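Local coordinates for protein CurD (Moorea producens 3L, PDB 5KP7) that probably catalyses an HMG-CoA-synthase-type condensation as a thiolase-like enzyme, and binds the 4'-phosphopantetheine arm of a partner protein, at residues 271-276 and 346-351; 140-145 and 325-330; 250-255 and 356-361; 216-221 and 245-250. The protein carries 3 engineered substitutions. All coordinates share one frame; numbering follows the deposited sequence.

Interaction 1. Residues 271-276 and 346-351. With PNS (4'-phosphopantetheine), chain E.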
loop_
_atom_site.group_PDB
_atom_site.type_symbol
_atom_site.label_atom_id
_atom_site.label_comp_id
_atom_site.label_asym_id
_atom_site.label_seq_id
_atom_site.Cartn_x
_atom_site.Cartn_y
_atom_site.Cartn_z
ATOM N N LEU A 271 13.553 -3.732 -5.089
ATOM C CA LEU A 271 12.721 -4.034 -3.921
ATOM C C LEU A 271 11.458 -3.206 -3.980
ATOM O O LEU A 271 11.518 -1.990 -4.177
ATOM C CB LEU A 271 13.489 -3.710 -2.643
ATOM C CG LEU A 271 14.746 -4.536 -2.400
ATOM C CD1 LEU A 271 15.587 -3.863 -1.334
ATOM C CD2 LEU A 271 14.431 -5.978 -2.029
ATOM N N SER A 272 10.305 -3.880 -3.847
ATOM C CA SER A 272 8.991 -3.241 -3.779
ATOM C C SER A 272 8.388 -3.499 -2.410
ATOM O O SER A 272 8.558 -4.605 -1.853
ATOM C CB SER A 272 8.057 -3.764 -4.869
ATOM O OG SER A 272 8.217 -2.969 -6.056
ATOM N N PHE A 273 7.721 -2.485 -1.873
ATOM C CA PHE A 273 7.219 -2.536 -0.488
ATOM C C PHE A 273 5.777 -2.062 -0.454
ATOM O O PHE A 273 5.381 -1.198 -1.261
ATOM C CB PHE A 273 8.000 -1.546 0.380
ATOM C CG PHE A 273 9.483 -1.858 0.590
ATOM C CD1 PHE A 273 10.420 -1.544 -0.377
ATOM C CD2 PHE A 273 9.938 -2.334 1.811
ATOM C CE1 PHE A 273 11.779 -1.748 -0.134
ATOM C CE2 PHE A 273 11.294 -2.545 2.064
ATOM C CZ PHE A 273 12.212 -2.275 1.059
ATOM N N HIS A 274 4.990 -2.562 0.515
ATOM C CA HIS A 274 3.787 -1.868 0.899
ATOM C C HIS A 274 4.221 -0.450 1.270
ATOM O O HIS A 274 5.140 -0.286 2.058
ATOM C CB HIS A 274 3.092 -2.528 2.101
ATOM C CG HIS A 274 1.953 -1.721 2.600
ATOM N ND1 HIS A 274 0.954 -1.307 1.763
ATOM C CD2 HIS A 274 1.706 -1.143 3.800
ATOM C CE1 HIS A 274 0.111 -0.545 2.423
ATOM N NE2 HIS A 274 0.541 -0.429 3.660
ATOM N N THR A 275 3.565 0.566 0.676
ATOM C CA THR A 275 4.017 1.946 0.739
ATOM C C THR A 275 2.927 2.873 1.285
ATOM O O THR A 275 2.165 3.484 0.531
ATOM C CB THR A 275 4.515 2.402 -0.663
ATOM O OG1 THR A 275 5.588 1.559 -1.098
ATOM C CG2 THR A 275 5.042 3.843 -0.597
ATOM N N PRO A 276 2.840 2.996 2.619
ATOM C CA PRO A 276 1.879 3.953 3.157
ATOM C C PRO A 276 2.202 5.386 2.729
ATOM O O PRO A 276 1.299 6.171 2.472
ATOM C CB PRO A 276 2.035 3.768 4.672
ATOM C CG PRO A 276 2.550 2.397 4.835
ATOM C CD PRO A 276 3.499 2.226 3.681
ATOM N N GLY A 346 12.411 -8.320 -4.989
ATOM C CA GLY A 346 11.952 -8.714 -3.657
ATOM C C GLY A 346 10.751 -7.887 -3.262
ATOM O O GLY A 346 10.722 -6.661 -3.495
ATOM N N MET A 347 9.770 -8.550 -2.662
ATOM C CA MET A 347 8.484 -7.975 -2.342
ATOM C C MET A 347 8.210 -8.084 -0.843
ATOM O O MET A 347 8.257 -9.189 -0.297
ATOM C CB MET A 347 7.386 -8.776 -3.071
ATOM C CG MET A 347 7.549 -8.891 -4.571
ATOM S SD MET A 347 6.795 -7.527 -5.422
ATOM C CE MET A 347 5.032 -7.902 -5.292
ATOM N N PHE A 348 7.873 -6.965 -0.211
ATOM C CA PHE A 348 7.504 -6.941 1.220
ATOM C C PHE A 348 6.101 -6.415 1.413
ATOM O O PHE A 348 5.810 -5.262 1.071
ATOM C CB PHE A 348 8.450 -6.106 2.083
ATOM C CG PHE A 348 8.007 -6.048 3.522
ATOM C CD1 PHE A 348 7.934 -7.222 4.261
ATOM C CD2 PHE A 348 7.572 -4.883 4.092
ATOM C CE1 PHE A 348 7.467 -7.229 5.564
ATOM C CE2 PHE A 348 7.103 -4.877 5.421
ATOM C CZ PHE A 348 7.042 -6.065 6.138
ATOM N N SER A 349 5.242 -7.277 1.954
ATOM C CA SER A 349 3.866 -6.943 2.280
ATOM C C SER A 349 3.669 -6.817 3.771
ATOM O O SER A 349 4.172 -7.643 4.532
ATOM C CB SER A 349 2.955 -8.076 1.760
ATOM O OG SER A 349 1.616 -7.768 2.017
ATOM N N TYR A 350 2.922 -5.810 4.200
ATOM C CA TYR A 350 2.538 -5.617 5.622
ATOM C C TYR A 350 1.070 -5.270 5.674
ATOM O O TYR A 350 0.593 -4.512 4.831
ATOM C CB TYR A 350 3.300 -4.458 6.273
ATOM C CG TYR A 350 2.929 -4.213 7.720
ATOM C CD1 TYR A 350 3.392 -5.053 8.723
ATOM C CD2 TYR A 350 2.073 -3.180 8.089
ATOM C CE1 TYR A 350 3.041 -4.881 10.050
ATOM C CE2 TYR A 350 1.733 -2.988 9.421
ATOM C CZ TYR A 350 2.214 -3.842 10.395
ATOM O OH TYR A 350 1.858 -3.668 11.705
ATOM N N GLY A 351 0.349 -5.801 6.661
ATOM C CA GLY A 351 -0.976 -5.320 6.951
ATOM C C GLY A 351 -1.088 -5.115 8.446
ATOM O O GLY A 351 -0.687 -6.004 9.220
HETATM O O23 PNS E . 5.095 12.775 9.613
HETATM P P24 PNS E . 4.065 12.147 10.523
HETATM O O26 PNS E . 3.501 12.952 11.674
HETATM O O27 PNS E . 2.757 11.710 9.661
HETATM C C28 PNS E . 2.866 10.991 8.441
HETATM C C29 PNS E . 1.820 11.453 7.426
HETATM C C30 PNS E . 1.718 10.572 6.189
HETATM C C31 PNS E . 1.229 12.873 7.605
HETATM C C32 PNS E . 0.487 10.875 8.134
HETATM O O33 PNS E . -0.720 11.163 7.373
HETATM C C34 PNS E . 0.364 9.401 8.462
HETATM O O35 PNS E . 0.863 8.947 9.487
HETATM N N36 PNS E . -0.224 8.637 7.542
HETATM C C37 PNS E . 0.024 7.215 7.453
HETATM C C38 PNS E . -0.811 6.361 8.373
HETATM C C39 PNS E . -0.355 4.955 8.063
HETATM O O40 PNS E . -0.938 4.306 7.203
HETATM N N41 PNS E . 0.711 4.514 8.738
HETATM C C42 PNS E . 1.224 3.184 8.495
HETATM C C43 PNS E . 2.586 2.961 9.118
HETATM S S44 PNS E . 2.976 1.234 8.781
#
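Three backbone hydrogen bonds zip L271, S272 and F273 to G346, M347 and F348 as parallel strand neighbours. S272 N donates to G346 O (2.8 Å, 169° at the hydrogen), F348 N reaches S272 O in the carbonyl plane at 3.0 Å, and H274 N closes the row on F348 O at 2.9 Å. CA-H...O contacts accompany them, among them L271 CA to G346 O. In this thiolase-like fold, strand 270-273 is the outermost strand of a mixed sheet within this chain, next to 343-351, and the loop leaving it carries P276 into the 4'-phosphopantetheine pocket, its CB 3.9 Å from PNS O40. Apolar contact divides between the two faces. On one, F273 CD2 lies 4.1 Å from F348 CB, the two side chains crossing obliquely, while L271 CD2 sits against the CA of G346; Y244 of helix 237-258 meets F348 edge-to-face. On the other, M347, bent at chi2 and chi3, brings SD to S272 CB (4.0 Å), and S272 OG hydrogen-bonds T333 and S329. Past the strand end, H274 swings CG anti to its own N (chi1 173°), which sets one ring face over Y350 O, with CD2 3.7 Å from that oxygen.

Interaction 2. Residues 140-145 and 325-330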
loop_
_atom_site.group_PDB
_atom_site.type_symbol
_atom_site.label_atom_id
_atom_site.label_comp_id
_atom_site.label_asym_id
_atom_site.label_seq_id
_atom_site.Cartn_x
_atom_site.Cartn_y
_atom_site.Cartn_z
ATOM N N SER A 140 -3.992 -8.162 2.520
ATOM C CA SER A 140 -5.027 -8.891 1.788
ATOM C C SER A 140 -4.585 -9.266 0.373
ATOM O O SER A 140 -4.822 -10.383 -0.083
ATOM C CB SER A 140 -6.308 -8.053 1.754
ATOM O OG SER A 140 -6.134 -6.851 1.008
ATOM N N GLY A 141 -3.989 -8.319 -0.352
ATOM C CA GLY A 141 -3.585 -8.607 -1.726
ATOM C C GLY A 141 -2.590 -9.750 -1.844
ATOM O O GLY A 141 -2.737 -10.690 -2.648
ATOM N N THR A 142 -1.537 -9.674 -1.038
ATOM C CA THR A 142 -0.558 -10.733 -1.007
ATOM C C THR A 142 -1.189 -12.085 -0.630
ATOM O O THR A 142 -0.887 -13.101 -1.260
ATOM C CB THR A 142 0.613 -10.362 -0.080
ATOM O OG1 THR A 142 1.314 -9.265 -0.688
ATOM C CG2 THR A 142 1.546 -11.528 0.145
ATOM N N ALA A 143 -2.022 -12.109 0.387
ATOM C CA ALA A 143 -2.700 -13.345 0.751
ATOM C C ALA A 143 -3.481 -13.935 -0.440
ATOM O O ALA A 143 -3.404 -15.151 -0.721
ATOM C CB ALA A 143 -3.592 -13.118 1.952
ATOM N N GLY A 144 -4.229 -13.095 -1.159
ATOM C CA GLY A 144 -4.959 -13.538 -2.347
ATOM C C GLY A 144 -4.050 -14.076 -3.430
ATOM O O GLY A 144 -4.319 -15.138 -4.039
ATOM N N LEU A 145 -2.946 -13.367 -3.678
ATOM C CA LEU A 145 -1.998 -13.822 -4.672
ATOM C C LEU A 145 -1.412 -15.190 -4.297
ATOM O O LEU A 145 -1.293 -16.072 -5.136
ATOM C CB LEU A 145 -0.871 -12.798 -4.844
ATOM C CG LEU A 145 0.291 -13.193 -5.766
ATOM C CD1 LEU A 145 -0.125 -13.588 -7.184
ATOM C CD2 LEU A 145 1.320 -12.065 -5.787
ATOM N N THR A 325 -1.382 -1.627 -2.706
ATOM C CA THR A 325 -0.227 -0.736 -2.856
ATOM C C THR A 325 1.022 -1.486 -3.281
ATOM O O THR A 325 1.756 -1.030 -4.171
ATOM C CB THR A 325 0.058 0.076 -1.586
ATOM O OG1 THR A 325 -1.150 0.701 -1.146
ATOM C CG2 THR A 325 1.112 1.137 -1.860
ATOM N N LEU A 326 1.306 -2.620 -2.660
ATOM C CA LEU A 326 2.504 -3.407 -3.072
ATOM C C LEU A 326 2.453 -3.831 -4.558
ATOM O O LEU A 326 3.474 -3.872 -5.244
ATOM C CB LEU A 326 2.669 -4.647 -2.156
ATOM C CG LEU A 326 3.738 -5.657 -2.548
ATOM C CD1 LEU A 326 5.113 -5.015 -2.503
ATOM C CD2 LEU A 326 3.705 -6.835 -1.568
ATOM N N PHE A 327 1.256 -4.155 -5.057
ATOM C CA PHE A 327 1.112 -4.533 -6.454
ATOM C C PHE A 327 1.313 -3.340 -7.364
ATOM O O PHE A 327 1.916 -3.482 -8.438
ATOM C CB PHE A 327 -0.235 -5.207 -6.727
ATOM C CG PHE A 327 -0.447 -6.502 -5.959
ATOM C CD1 PHE A 327 0.616 -7.279 -5.537
ATOM C CD2 PHE A 327 -1.728 -6.928 -5.693
ATOM C CE1 PHE A 327 0.413 -8.465 -4.826
ATOM C CE2 PHE A 327 -1.943 -8.128 -5.005
ATOM C CZ PHE A 327 -0.858 -8.887 -4.583
ATOM N N LEU A 328 0.880 -2.168 -6.920
ATOM C CA LEU A 328 1.159 -0.964 -7.680
ATOM C C LEU A 328 2.671 -0.677 -7.692
ATOM O O LEU A 328 3.226 -0.251 -8.704
ATOM C CB LEU A 328 0.405 0.237 -7.125
ATOM C CG LEU A 328 0.616 1.535 -7.931
ATOM C CD1 LEU A 328 0.263 1.359 -9.396
ATOM C CD2 LEU A 328 -0.115 2.673 -7.275
ATOM N N SER A 329 3.309 -0.863 -6.533
ATOM C CA SER A 329 4.766 -0.705 -6.450
ATOM C C SER A 329 5.504 -1.646 -7.411
ATOM O O SER A 329 6.418 -1.241 -8.143
ATOM C CB SER A 329 5.254 -0.938 -5.034
ATOM O OG SER A 329 6.658 -0.799 -5.001
ATOM N N LEU A 330 5.053 -2.894 -7.477
ATOM C CA LEU A 330 5.586 -3.837 -8.474
ATOM C C LEU A 330 5.436 -3.324 -9.911
ATOM O O LEU A 330 6.408 -3.313 -10.675
ATOM C CB LEU A 330 4.936 -5.220 -8.325
ATOM C CG LEU A 330 5.327 -6.244 -9.392
ATOM C CD1 LEU A 330 6.818 -6.564 -9.382
ATOM C CD2 LEU A 330 4.481 -7.510 -9.208
#
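G141 and F327 mark the closest backbone approach of two helices, their CA atoms 7.8 Å apart where the segment axes pass at 9.9 Å and 75°. No hydrogen bond spans the contact; the F327 side chain is central to it. With CG beside its backbone N (chi1 -62°), F327 sends its ring straight at the other helix, and CZ comes 3.2 Å from G141 O, which lies at the ring edge near its plane. Lacking a side chain, G141 lets the ring come up to the helix backbone, where CE2 also meets its carbonyl carbon. That same carbonyl oxygen already accepts the helical bond from L145 N, so the aromatic edge abuts an oxygen bonded within its helix. One turn on, L145 lays CD2 3.8 Å from F327 CE1, coming obliquely to the ring. T142 turns OG1 toward L326 CD2 (3.5 Å), and the same OG1 hydrogen-bonds the hydroxyl of Y359. Helices 140-154 and 325-336, from the N- and C-terminal family regions, belong to the buried helical layer of the thiolase-like fold. L145 and F327 both rest on L199 of strand 195-202, while L326 packs on M347 and S349 of strand 343-351.

Interaction 3. Residues 250-255 and 356-361. With SO4 (sulfate ion), chain D.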
loop_
_atom_site.group_PDB
_atom_site.type_symbol
_atom_site.label_atom_id
_atom_site.label_comp_id
_atom_site.label_asym_id
_atom_site.label_seq_id
_atom_site.Cartn_x
_atom_site.Cartn_y
_atom_site.Cartn_z
ATOM N N ASN A 250 11.707 -9.424 10.417
ATOM C CA ASN A 250 11.423 -10.823 10.774
ATOM C C ASN A 250 10.866 -11.639 9.610
ATOM O O ASN A 250 11.207 -12.804 9.475
ATOM C CB ASN A 250 10.512 -10.926 12.010
ATOM C CG ASN A 250 11.241 -10.657 13.304
ATOM O OD1 ASN A 250 12.033 -11.473 13.750
ATOM N ND2 ASN A 250 10.975 -9.529 13.925
ATOM N N ALA A 251 10.038 -11.047 8.763
ATOM C CA ALA A 251 9.600 -11.759 7.556
ATOM C C ALA A 251 10.769 -12.086 6.613
ATOM O O ALA A 251 10.869 -13.189 6.060
ATOM C CB ALA A 251 8.511 -10.977 6.841
ATOM N N TYR A 252 11.649 -11.117 6.430
ATOM C CA TYR A 252 12.838 -11.342 5.615
ATOM C C TYR A 252 13.742 -12.416 6.241
ATOM O O TYR A 252 14.265 -13.259 5.519
ATOM C CB TYR A 252 13.624 -10.053 5.338
ATOM C CG TYR A 252 14.826 -10.332 4.454
ATOM C CD1 TYR A 252 14.655 -10.608 3.095
ATOM C CD2 TYR A 252 16.121 -10.387 4.980
ATOM C CE1 TYR A 252 15.721 -10.937 2.287
ATOM C CE2 TYR A 252 17.186 -10.706 4.169
ATOM C CZ TYR A 252 16.979 -10.975 2.829
ATOM O OH TYR A 252 18.077 -11.268 2.032
ATOM N N ARG A 253 13.895 -12.411 7.565
ATOM C CA ARG A 253 14.715 -13.442 8.234
ATOM C C ARG A 253 14.162 -14.826 7.937
ATOM O O ARG A 253 14.917 -15.751 7.679
ATOM C CB ARG A 253 14.792 -13.225 9.744
ATOM C CG ARG A 253 15.585 -14.338 10.443
ATOM C CD ARG A 253 15.977 -14.049 11.884
ATOM N NE ARG A 253 16.736 -12.799 11.992
ATOM C CZ ARG A 253 16.312 -11.676 12.589
ATOM N NH1 ARG A 253 15.127 -11.598 13.183
ATOM N NH2 ARG A 253 17.109 -10.616 12.608
ATOM N N HIS A 254 12.834 -14.963 7.971
ATOM C CA HIS A 254 12.182 -16.243 7.686
ATOM C C HIS A 254 12.469 -16.683 6.242
ATOM O O HIS A 254 12.805 -17.849 5.981
ATOM C CB HIS A 254 10.679 -16.129 7.981
ATOM C CG HIS A 254 9.950 -17.432 7.993
ATOM N ND1 HIS A 254 8.644 -17.559 7.576
ATOM C CD2 HIS A 254 10.343 -18.671 8.362
ATOM C CE1 HIS A 254 8.250 -18.806 7.713
ATOM N NE2 HIS A 254 9.271 -19.509 8.186
ATOM N N TYR A 255 12.400 -15.735 5.310
ATOM C CA TYR A 255 12.744 -16.023 3.920
ATOM C C TYR A 255 14.224 -16.463 3.813
ATOM O O TYR A 255 14.539 -17.460 3.149
ATOM C CB TYR A 255 12.449 -14.791 3.079
ATOM C CG TYR A 255 12.819 -14.842 1.618
ATOM C CD1 TYR A 255 14.143 -14.700 1.219
ATOM C CD2 TYR A 255 11.832 -14.935 0.622
ATOM C CE1 TYR A 255 14.493 -14.701 -0.125
ATOM C CE2 TYR A 255 12.167 -14.924 -0.719
ATOM C CZ TYR A 255 13.503 -14.801 -1.095
ATOM O OH TYR A 255 13.862 -14.788 -2.432
ATOM N N SER A 356 2.504 -10.159 7.750
ATOM C CA SER A 356 3.459 -9.706 6.766
ATOM C C SER A 356 4.089 -10.877 6.033
ATOM O O SER A 356 4.090 -11.997 6.529
ATOM C CB SER A 356 4.548 -8.858 7.430
ATOM O OG SER A 356 5.426 -9.654 8.233
ATOM N N GLU A 357 4.647 -10.585 4.862
ATOM C CA GLU A 357 5.284 -11.596 4.047
ATOM C C GLU A 357 6.322 -10.989 3.143
ATOM O O GLU A 357 6.108 -9.915 2.583
ATOM C CB GLU A 357 4.241 -12.363 3.223
ATOM C CG GLU A 357 4.772 -13.537 2.434
ATOM C CD GLU A 357 3.733 -14.580 2.048
ATOM O OE1 GLU A 357 4.079 -15.429 1.204
ATOM O OE2 GLU A 357 2.611 -14.619 2.624
ATOM N N PHE A 358 7.451 -11.682 3.013
ATOM C CA PHE A 358 8.489 -11.346 2.038
ATOM C C PHE A 358 8.573 -12.473 1.022
ATOM O O PHE A 358 8.600 -13.661 1.389
ATOM C CB PHE A 358 9.842 -11.137 2.721
ATOM C CG PHE A 358 10.921 -10.628 1.785
ATOM C CD1 PHE A 358 11.636 -11.496 0.950
ATOM C CD2 PHE A 358 11.192 -9.272 1.704
ATOM C CE1 PHE A 358 12.606 -11.015 0.064
ATOM C CE2 PHE A 358 12.139 -8.784 0.812
ATOM C CZ PHE A 358 12.859 -9.655 0.016
ATOM N N TYR A 359 8.574 -12.111 -0.265
ATOM C CA TYR A 359 8.573 -13.098 -1.336
ATOM C C TYR A 359 9.237 -12.508 -2.566
ATOM O O TYR A 359 9.670 -11.377 -2.505
ATOM C CB TYR A 359 7.160 -13.582 -1.628
ATOM C CG TYR A 359 6.109 -12.547 -1.992
ATOM C CD1 TYR A 359 5.560 -11.700 -1.046
ATOM C CD2 TYR A 359 5.564 -12.520 -3.260
ATOM C CE1 TYR A 359 4.538 -10.797 -1.367
ATOM C CE2 TYR A 359 4.521 -11.630 -3.589
ATOM C CZ TYR A 359 4.000 -10.798 -2.628
ATOM O OH TYR A 359 2.944 -9.950 -2.960
ATOM N N SER A 360 9.359 -13.276 -3.652
ATOM C CA SER A 360 10.167 -12.765 -4.792
ATOM C C SER A 360 9.795 -13.394 -6.110
ATOM O O SER A 360 9.131 -14.432 -6.147
ATOM C CB SER A 360 11.666 -12.961 -4.505
ATOM O OG SER A 360 12.008 -14.343 -4.372
ATOM N N GLY A 361 10.193 -12.742 -7.191
ATOM C CA GLY A 361 10.029 -13.305 -8.518
ATOM C C GLY A 361 10.868 -12.567 -9.536
ATOM O O GLY A 361 11.604 -11.644 -9.174
HETATM S S SO4 D . 16.937 -16.337 -5.040
HETATM O O1 SO4 D . 16.230 -15.481 -4.061
HETATM O O2 SO4 D . 15.954 -17.137 -5.814
HETATM O O3 SO4 D . 17.859 -17.251 -4.331
HETATM O O4 SO4 D . 17.724 -15.476 -5.950
#
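F358 leaves its strand toward helix 237-258 and puts its ring in the angle between Y252, which meets its face, and Y255, which meets its edge. F358 CB packs beside A251, 4.3 Å from A251 CB. CG stands anti to the backbone N (chi1 -173°), which carries the ring to the two tyrosines. F358 CD1 then lands on one face of Y255, offset toward the rim and 3.5 Å from Y255 CD2. F358 CE1 and CZ, farther out, both approach Y252 CD1, which sits over the centre of the F358 ring on one face. Two T-shaped stacks follow: Y252 turns its edge to the face of F358 (planes at 81°), and F358 turns its own edge to the face of Y255 (planes at 80°), each pair with centroids 4.9 Å apart. F268 adds another edge-to-face ring to F358. Beside this aromatic cluster, A251 CB touches S356 OG. At the far end, Y255 OH lies 2.7 Å from S360 OG and donates to O1 of a sulfate, probably from the crystallisation liquor, at 3.0 Å; S360 OG and sulfate O1 both lie at the edge of the Y255 ring, near its plane. The helix is thus held against strand 355-363 mainly by aromatic edges and faces, while the hydroxyls of S356, S360 and Y255 bond to Y218 O, D211 and the sulfate respectively.

Interaction 4. Residues 216-221 and 245-250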
loop_
_atom_site.group_PDB
_atom_site.type_symbol
_atom_site.label_atom_id
_atom_site.label_comp_id
_atom_site.label_asym_id
_atom_site.label_seq_id
_atom_site.Cartn_x
_atom_site.Cartn_y
_atom_site.Cartn_z
ATOM N N GLY A 216 8.826 -15.863 3.325
ATOM C CA GLY A 216 8.885 -15.734 4.770
ATOM C C GLY A 216 7.706 -14.908 5.247
ATOM O O GLY A 216 7.278 -13.991 4.562
ATOM N N TYR A 217 7.143 -15.226 6.409
ATOM C CA TYR A 217 5.970 -14.498 6.876
ATOM C C TYR A 217 5.976 -14.425 8.387
ATOM O O TYR A 217 6.623 -15.235 9.074
ATOM C CB TYR A 217 4.658 -15.076 6.304
ATOM C CG TYR A 217 4.677 -16.559 6.074
ATOM C CD1 TYR A 217 4.546 -17.438 7.135
ATOM C CD2 TYR A 217 4.766 -17.093 4.784
ATOM C CE1 TYR A 217 4.564 -18.812 6.933
ATOM C CE2 TYR A 217 4.763 -18.455 4.573
ATOM C CZ TYR A 217 4.666 -19.308 5.647
ATOM O OH TYR A 217 4.667 -20.684 5.450
ATOM N N TYR A 218 5.335 -13.378 8.894
ATOM C CA TYR A 218 5.454 -13.041 10.312
ATOM C C TYR A 218 4.267 -12.171 10.709
ATOM O O TYR A 218 3.950 -11.172 10.063
ATOM C CB TYR A 218 6.782 -12.307 10.541
ATOM C CG TYR A 218 7.160 -12.079 11.973
ATOM C CD1 TYR A 218 7.759 -13.087 12.727
ATOM C CD2 TYR A 218 6.945 -10.843 12.577
ATOM C CE1 TYR A 218 8.113 -12.868 14.055
ATOM C CE2 TYR A 218 7.330 -10.615 13.884
ATOM C CZ TYR A 218 7.898 -11.618 14.611
ATOM O OH TYR A 218 8.287 -11.346 15.916
ATOM N N GLY A 219 3.620 -12.519 11.815
ATOM C CA GLY A 219 2.500 -11.744 12.276
ATOM C C GLY A 219 2.190 -12.063 13.731
ATOM O O GLY A 219 2.667 -13.065 14.291
ATOM N N TYR A 220 1.398 -11.182 14.324
ATOM C CA TYR A 220 1.028 -11.242 15.724
ATOM C C TYR A 220 -0.082 -10.218 15.935
ATOM O O TYR A 220 -0.217 -9.278 15.139
ATOM C CB TYR A 220 2.227 -10.959 16.643
ATOM C CG TYR A 220 2.944 -9.690 16.262
ATOM C CD1 TYR A 220 3.938 -9.713 15.313
ATOM C CD2 TYR A 220 2.591 -8.459 16.827
ATOM C CE1 TYR A 220 4.564 -8.549 14.906
ATOM C CE2 TYR A 220 3.227 -7.278 16.417
ATOM C CZ TYR A 220 4.202 -7.339 15.462
ATOM O OH TYR A 220 4.912 -6.205 15.021
ATOM N N GLU A 221 -0.876 -10.400 16.994
ATOM C CA GLU A 221 -1.938 -9.440 17.269
ATOM C C GLU A 221 -1.362 -8.137 17.866
ATOM O O GLU A 221 -0.633 -8.159 18.870
ATOM C CB GLU A 221 -2.992 -10.028 18.202
ATOM C CG GLU A 221 -4.298 -9.264 18.219
ATOM C CD GLU A 221 -4.283 -8.041 19.111
ATOM O OE1 GLU A 221 -3.957 -8.178 20.313
ATOM O OE2 GLU A 221 -4.622 -6.943 18.633
ATOM N N LEU A 245 8.411 -2.023 10.750
ATOM C CA LEU A 245 9.854 -2.243 10.786
ATOM C C LEU A 245 10.231 -3.589 11.403
ATOM O O LEU A 245 11.080 -4.295 10.865
ATOM C CB LEU A 245 10.535 -1.096 11.545
ATOM C CG LEU A 245 10.513 0.247 10.814
ATOM C CD1 LEU A 245 10.796 1.408 11.760
ATOM C CD2 LEU A 245 11.506 0.242 9.685
ATOM N N ASP A 246 9.580 -3.953 12.503
ATOM C CA ASP A 246 9.758 -5.276 13.110
ATOM C C ASP A 246 9.423 -6.397 12.107
ATOM O O ASP A 246 10.152 -7.356 11.993
ATOM C CB ASP A 246 8.930 -5.465 14.371
ATOM C CG ASP A 246 9.472 -4.741 15.595
ATOM O OD1 ASP A 246 10.684 -4.379 15.630
ATOM O OD2 ASP A 246 8.682 -4.592 16.569
ATOM N N CYS A 247 8.321 -6.266 11.393
ATOM C CA CYS A 247 7.896 -7.289 10.450
ATOM C C CYS A 247 8.803 -7.351 9.223
ATOM O O CYS A 247 9.071 -8.424 8.691
ATOM C CB CYS A 247 6.455 -7.061 10.035
ATOM S SG CYS A 247 5.261 -7.520 11.327
ATOM N N CYS A 248 9.278 -6.199 8.781
ATOM C CA CYS A 248 10.173 -6.145 7.634
ATOM C C CYS A 248 11.419 -6.986 7.944
ATOM O O CYS A 248 11.819 -7.835 7.122
ATOM C CB CYS A 248 10.495 -4.692 7.294
ATOM S SG CYS A 248 11.339 -4.454 5.712
ATOM N N GLU A 249 11.978 -6.814 9.151
ATOM C CA GLU A 249 13.123 -7.615 9.609
ATOM C C GLU A 249 12.802 -9.108 9.721
ATOM O O GLU A 249 13.561 -9.954 9.220
ATOM C CB GLU A 249 13.626 -7.080 10.960
ATOM C CG GLU A 249 14.599 -8.003 11.682
ATOM C CD GLU A 249 15.260 -7.402 12.920
ATOM O OE1 GLU A 249 14.976 -6.250 13.321
ATOM O OE2 GLU A 249 16.122 -8.122 13.509
ATOM N N ASN A 250 11.707 -9.424 10.417
ATOM C CA ASN A 250 11.423 -10.823 10.774
ATOM C C ASN A 250 10.866 -11.639 9.610
ATOM O O ASN A 250 11.207 -12.804 9.475
ATOM C CB ASN A 250 10.512 -10.926 12.010
ATOM C CG ASN A 250 11.241 -10.657 13.304
ATOM O OD1 ASN A 250 12.033 -11.473 13.750
ATOM N ND2 ASN A 250 10.975 -9.529 13.925
HETATM O O HOH W 1 6.998 -6.515 16.834
#
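Y218 extends CG anti to its backbone N (chi1 -171°) and N250 brings CG round beside its own N (chi1 -76°), laying ring and amide over one another with planes 17° apart. This is helix-on-sheet packing in the thiolase-like fold, helix 237-258 against the end of strand 208-219. N250 CB stands 3.4 Å from the centroid of the Y218 ring, a CH-pi contact over the middle of its face. N250 ND2 hydrogen-bonds D246 O, which also accepts from N250 N; this helps restrain the amide, though ND2 lies above the carbonyl plane. C247 SG makes sulfur-aromatic contacts with both tyrosines: it lies at the edge of Y218, 3.9 Å from CD2, and meets Y220 obliquely, 3.8 Å from CE1. Y220 OH hydrogen-bonds S243, and D246 forms a salt bridge to a basic side chain of another protein's chain, so this partly exposed side also borders a protein interface. Between the two segments a water donates to D246 OD2 at 2.6 Å and bonds weakly to Y220 OH at 2.8 Å.

In the fold
Interactions 1 and 2 are buried near the middle of the chain, interaction 3 is buried but farther out, and interaction 4 is partly exposed beside another protein's chain. Interactions 3 and 4 share helix 237-258 and N250, gripping neighbouring strands 355-363 and 208-219; interaction 1 continues the same sheet to its edge, and its F348 and Y350 reach C247 and C248 of that helix. Interaction 2 joins helices against the other face of the sheet, where T142 OG1 meets Y359 OH. Chemistry follows place: backbone hydrogen bonds within the sheet, a ring against a glycine between helices, perpendicular aromatics beneath helix 237-258, and sulfur, amide and water at the partly exposed contact.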